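Local coordinates for protein beta-xylosidase (Uncultured organism, PDB 4MLG) that probably hydrolyses beta-1,4-linked xylo-oligosaccharides, releasing xylose from their non-reducing ends, as a beta-xylosidase of glycoside hydrolase family 43, at residues E197-E207 against A249-Y260. Residues are numbered along the deposited sequence; the frame is centred on the assembly and turned at random.
Sequences EEPRDLMILDE and ATGDNPYGPFTY
Glu197 and Tyr255 approach from opposite directions, carboxylate and ring planes 69° apart: the phenol OH donates to OE2 of Glu197 (2.6 Å), at the ring edge, while the hydroxyl sits above the carboxylate plane. From the opposite face Arg200 NH2 also reaches OE2, and OE1 of Glu197 at 2.6 Å, one nitrogen spanning both carboxylate oxygens in a salt bridge. A bend at chi3 (129°) lays the Arg200 guanidinium across the tyrosine, CE1 of Tyr255 over one guanidinium face, planes 45° apart. A glutamine in place of Glu197 would probably leave the arginine without its countercharge. A branched apolar side chain suits buried Leu202: CD1 rests against the backbone O atoms of Pro254 and Tyr255 and, 3.9 Å away, against CE2 of Phe258. A water links Met203 N to Tyr255 O. Beyond it the backbones pair: Phe258 N donates to Met203 O (2.7 Å), Leu205 N to Phe258 O and Tyr260 N to Leu205 O. Pro257 CB lies against Leu205 CD1 (3.7 Å). In the loop leading to Tyr255, Asn253 OD1 accepts from Tyr255 N in an Asx turn. This parallel pairing of strands 200-205 and 258-265 joins two antiparallel sets, consistent with neighbouring blades of the family 43 beta-propeller.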
loop_
_atom_site.group_PDB
_atom_site.type_symbol
_atom_site.label_atom_id
_atom_site.label_comp_id
_atom_site.label_asym_id
_atom_site.label_seq_id
_atom_site.Cartn_x
_atom_site.Cartn_y
_atom_site.Cartn_z
ATOM N N GLU A 197 -13.985 10.934 2.735
ATOM C CA GLU A 197 -14.068 11.182 1.303
ATOM C C GLU A 197 -12.720 10.910 0.652
ATOM O O GLU A 197 -11.779 10.474 1.316
ATOM C CB GLU A 197 -14.467 12.635 1.043
ATOM C CG GLU A 197 -13.447 13.638 1.562
ATOM C CD GLU A 197 -13.812 15.071 1.242
ATOM O OE1 GLU A 197 -14.898 15.294 0.668
ATOM O OE2 GLU A 197 -13.010 15.974 1.562
ATOM N N GLU A 198 -12.627 11.169 -0.647
ATOM C CA GLU A 198 -11.359 11.048 -1.352
ATOM C C GLU A 198 -10.550 12.331 -1.204
ATOM O O GLU A 198 -11.089 13.427 -1.357
ATOM C CB GLU A 198 -11.580 10.748 -2.836
ATOM C CG GLU A 198 -12.170 9.380 -3.128
ATOM C CD GLU A 198 -11.966 8.964 -4.572
ATOM O OE1 GLU A 198 -10.815 9.030 -5.054
ATOM O OE2 GLU A 198 -12.957 8.576 -5.226
ATOM N N PRO A 199 -9.253 12.194 -0.897
ATOM C CA PRO A 199 -8.346 13.344 -0.811
ATOM C C PRO A 199 -8.275 14.095 -2.135
ATOM O O PRO A 199 -8.515 13.508 -3.190
ATOM C CB PRO A 199 -6.994 12.697 -0.501
ATOM C CG PRO A 199 -7.338 11.406 0.163
ATOM C CD PRO A 199 -8.588 10.935 -0.518
ATOM N N ARG A 200 -7.953 15.383 -2.077
ATOM C CA ARG A 200 -7.880 16.204 -3.278
ATOM C C ARG A 200 -6.786 17.258 -3.164
ATOM O O ARG A 200 -6.283 17.529 -2.074
ATOM C CB ARG A 200 -9.233 16.863 -3.559
ATOM C CG ARG A 200 -9.897 17.471 -2.334
ATOM C CD ARG A 200 -11.280 18.010 -2.664
ATOM N NE ARG A 200 -12.292 17.524 -1.731
ATOM C CZ ARG A 200 -13.568 17.894 -1.749
ATOM N NH1 ARG A 200 -13.996 18.764 -2.653
ATOM N NH2 ARG A 200 -14.417 17.398 -0.861
ATOM N N ASP A 201 -6.417 17.841 -4.299
ATOM C CA ASP A 201 -5.393 18.879 -4.330
ATOM C C ASP A 201 -5.800 20.103 -3.518
ATOM O O ASP A 201 -6.904 20.629 -3.680
ATOM C CB ASP A 201 -5.097 19.304 -5.773
ATOM C CG ASP A 201 -4.308 18.264 -6.542
ATOM O OD1 ASP A 201 -3.526 17.523 -5.911
ATOM O OD2 ASP A 201 -4.461 18.192 -7.779
ATOM N N LEU A 202 -4.908 20.542 -2.636
ATOM C CA LEU A 202 -5.049 21.842 -1.999
ATOM C C LEU A 202 -4.254 22.830 -2.834
ATOM O O LEU A 202 -3.056 23.014 -2.616
ATOM C CB LEU A 202 -4.514 21.825 -0.569
ATOM C CG LEU A 202 -4.759 23.125 0.203
ATOM C CD1 LEU A 202 -6.220 23.232 0.627
ATOM C CD2 LEU A 202 -3.832 23.247 1.401
ATOM N N MET A 203 -4.922 23.451 -3.800
ATOM C CA MET A 203 -4.250 24.315 -4.762
ATOM C C MET A 203 -3.576 25.514 -4.102
ATOM O O MET A 203 -4.218 26.294 -3.400
ATOM C CB MET A 203 -5.236 24.790 -5.830
ATOM C CG MET A 203 -5.984 23.661 -6.519
ATOM S SD MET A 203 -7.208 24.252 -7.704
ATOM C CE MET A 203 -6.153 24.918 -8.986
ATOM N N ILE A 204 -2.271 25.643 -4.321
ATOM C CA ILE A 204 -1.541 26.830 -3.898
ATOM C C ILE A 204 -1.240 27.678 -5.131
ATOM O O ILE A 204 -0.646 27.193 -6.096
ATOM C CB ILE A 204 -0.242 26.472 -3.154
ATOM C CG1 ILE A 204 -0.531 25.455 -2.048
ATOM C CG2 ILE A 204 0.394 27.720 -2.565
ATOM C CD1 ILE A 204 0.678 25.086 -1.226
ATOM N N LEU A 205 -1.657 28.940 -5.101
ATOM C CA LEU A 205 -1.623 29.782 -6.294
ATOM C C LEU A 205 -0.653 30.957 -6.215
ATOM O O LEU A 205 -0.066 31.233 -5.169
ATOM C CB LEU A 205 -3.025 30.314 -6.598
ATOM C CG LEU A 205 -4.153 29.291 -6.711
ATOM C CD1 LEU A 205 -5.462 29.983 -7.058
ATOM C CD2 LEU A 205 -3.812 28.232 -7.743
ATOM N N ASP A 206 -0.504 31.646 -7.345
ATOM C CA ASP A 206 0.241 32.897 -7.428
ATOM C C ASP A 206 -0.563 34.017 -6.792
ATOM O O ASP A 206 -1.619 33.784 -6.203
ATOM C CB ASP A 206 0.483 33.273 -8.891
ATOM C CG ASP A 206 1.652 32.538 -9.503
ATOM O OD1 ASP A 206 2.634 32.275 -8.781
ATOM O OD2 ASP A 206 1.589 32.234 -10.713
ATOM N N GLU A 207 -0.066 35.242 -6.931
ATOM C CA GLU A 207 -0.855 36.419 -6.607
ATOM C C GLU A 207 -1.787 36.679 -7.783
ATOM O O GLU A 207 -2.738 37.453 -7.684
ATOM C CB GLU A 207 0.043 37.633 -6.357
ATOM C CG GLU A 207 1.063 37.447 -5.239
ATOM C CD GLU A 207 2.316 36.721 -5.697
ATOM O OE1 GLU A 207 2.437 36.443 -6.909
ATOM O OE2 GLU A 207 3.182 36.429 -4.845
ATOM N N ALA A 249 0.396 30.658 2.954
ATOM C CA ALA A 249 -0.620 31.144 2.032
ATOM C C ALA A 249 -1.917 31.423 2.786
ATOM O O ALA A 249 -2.043 31.074 3.960
ATOM C CB ALA A 249 -0.851 30.131 0.925
ATOM N N THR A 250 -2.877 32.052 2.117
ATOM C CA THR A 250 -4.147 32.386 2.754
ATOM C C THR A 250 -5.355 31.974 1.917
ATOM O O THR A 250 -5.290 31.926 0.688
ATOM C CB THR A 250 -4.244 33.889 3.086
ATOM O OG1 THR A 250 -3.976 34.660 1.909
ATOM C CG2 THR A 250 -3.245 34.262 4.173
ATOM N N GLY A 251 -6.454 31.669 2.601
ATOM C CA GLY A 251 -7.683 31.254 1.952
ATOM C C GLY A 251 -8.878 31.510 2.851
ATOM O O GLY A 251 -8.718 31.958 3.986
ATOM N N ASP A 252 -10.076 31.224 2.353
ATOM C CA ASP A 252 -11.291 31.494 3.115
ATOM C C ASP A 252 -12.028 30.221 3.535
ATOM O O ASP A 252 -13.073 30.287 4.184
ATOM C CB ASP A 252 -12.228 32.415 2.326
ATOM C CG ASP A 252 -12.778 31.758 1.071
ATOM O OD1 ASP A 252 -12.108 30.859 0.522
ATOM O OD2 ASP A 252 -13.881 32.143 0.632
ATOM N N ASN A 253 -11.478 29.068 3.166
ATOM C CA ASN A 253 -12.080 27.784 3.514
ATOM C C ASN A 253 -11.056 26.650 3.451
ATOM O O ASN A 253 -10.068 26.749 2.725
ATOM C CB ASN A 253 -13.281 27.494 2.606
ATOM C CG ASN A 253 -12.875 27.118 1.197
ATOM O OD1 ASN A 253 -12.800 25.938 0.857
ATOM N ND2 ASN A 253 -12.617 28.121 0.367
ATOM N N PRO A 254 -11.283 25.570 4.220
ATOM C CA PRO A 254 -10.329 24.457 4.303
ATOM C C PRO A 254 -10.034 23.770 2.969
ATOM O O PRO A 254 -8.999 23.112 2.847
ATOM C CB PRO A 254 -11.014 23.472 5.263
ATOM C CG PRO A 254 -12.451 23.891 5.301
ATOM C CD PRO A 254 -12.426 25.371 5.129
ATOM N N TYR A 255 -10.922 23.918 1.992
ATOM C CA TYR A 255 -10.723 23.304 0.682
ATOM C C TYR A 255 -10.165 24.294 -0.333
ATOM O O TYR A 255 -9.155 24.023 -0.981
ATOM C CB TYR A 255 -12.037 22.729 0.147
ATOM C CG TYR A 255 -12.528 21.495 0.868
ATOM C CD1 TYR A 255 -11.969 20.250 0.611
ATOM C CD2 TYR A 255 -13.566 21.570 1.787
ATOM C CE1 TYR A 255 -12.421 19.117 1.260
ATOM C CE2 TYR A 255 -14.026 20.443 2.438
ATOM C CZ TYR A 255 -13.449 19.219 2.172
ATOM O OH TYR A 255 -13.903 18.096 2.821
ATOM N N GLY A 256 -10.842 25.434 -0.463
ATOM C CA GLY A 256 -10.548 26.430 -1.482
ATOM C C GLY A 256 -9.083 26.781 -1.636
ATOM O O GLY A 256 -8.324 26.716 -0.670
ATOM N N PRO A 257 -8.680 27.151 -2.862
ATOM C CA PRO A 257 -7.286 27.447 -3.211
ATOM C C PRO A 257 -6.659 28.474 -2.277
ATOM O O PRO A 257 -7.323 29.425 -1.869
ATOM C CB PRO A 257 -7.400 28.019 -4.624
ATOM C CG PRO A 257 -8.620 27.384 -5.177
ATOM C CD PRO A 257 -9.574 27.283 -4.024
ATOM N N PHE A 258 -5.392 28.264 -1.937
ATOM C CA PHE A 258 -4.662 29.190 -1.082
ATOM C C PHE A 258 -3.661 30.004 -1.889
ATOM O O PHE A 258 -2.883 29.455 -2.669
ATOM C CB PHE A 258 -3.954 28.437 0.046
ATOM C CG PHE A 258 -4.848 28.106 1.205
ATOM C CD1 PHE A 258 -4.738 28.796 2.401
ATOM C CD2 PHE A 258 -5.809 27.115 1.094
ATOM C CE1 PHE A 258 -5.564 28.498 3.467
ATOM C CE2 PHE A 258 -6.639 26.812 2.158
ATOM C CZ PHE A 258 -6.517 27.506 3.345
ATOM N N THR A 259 -3.689 31.318 -1.699
ATOM C CA THR A 259 -2.790 32.217 -2.409
ATOM C C THR A 259 -1.536 32.507 -1.591
ATOM O O THR A 259 -1.624 32.959 -0.449
ATOM C CB THR A 259 -3.494 33.543 -2.755
ATOM O OG1 THR A 259 -4.450 33.319 -3.800
ATOM C CG2 THR A 259 -2.487 34.585 -3.213
ATOM N N TYR A 260 -0.375 32.235 -2.184
ATOM C CA TYR A 260 0.918 32.512 -1.557
ATOM C C TYR A 260 1.019 33.954 -1.066
ATOM O O TYR A 260 0.533 34.879 -1.718
ATOM C CB TYR A 260 2.060 32.220 -2.537
ATOM C CG TYR A 260 3.424 32.678 -2.060
ATOM C CD1 TYR A 260 4.203 31.871 -1.240
ATOM C CD2 TYR A 260 3.936 33.918 -2.434
ATOM C CE1 TYR A 260 5.450 32.287 -0.802
ATOM C CE2 TYR A 260 5.179 34.340 -1.999
ATOM C CZ TYR A 260 5.931 33.521 -1.186
ATOM O OH TYR A 260 7.170 33.939 -0.753
HETATM O O HOH W 1 -8.032 24.156 -3.521
#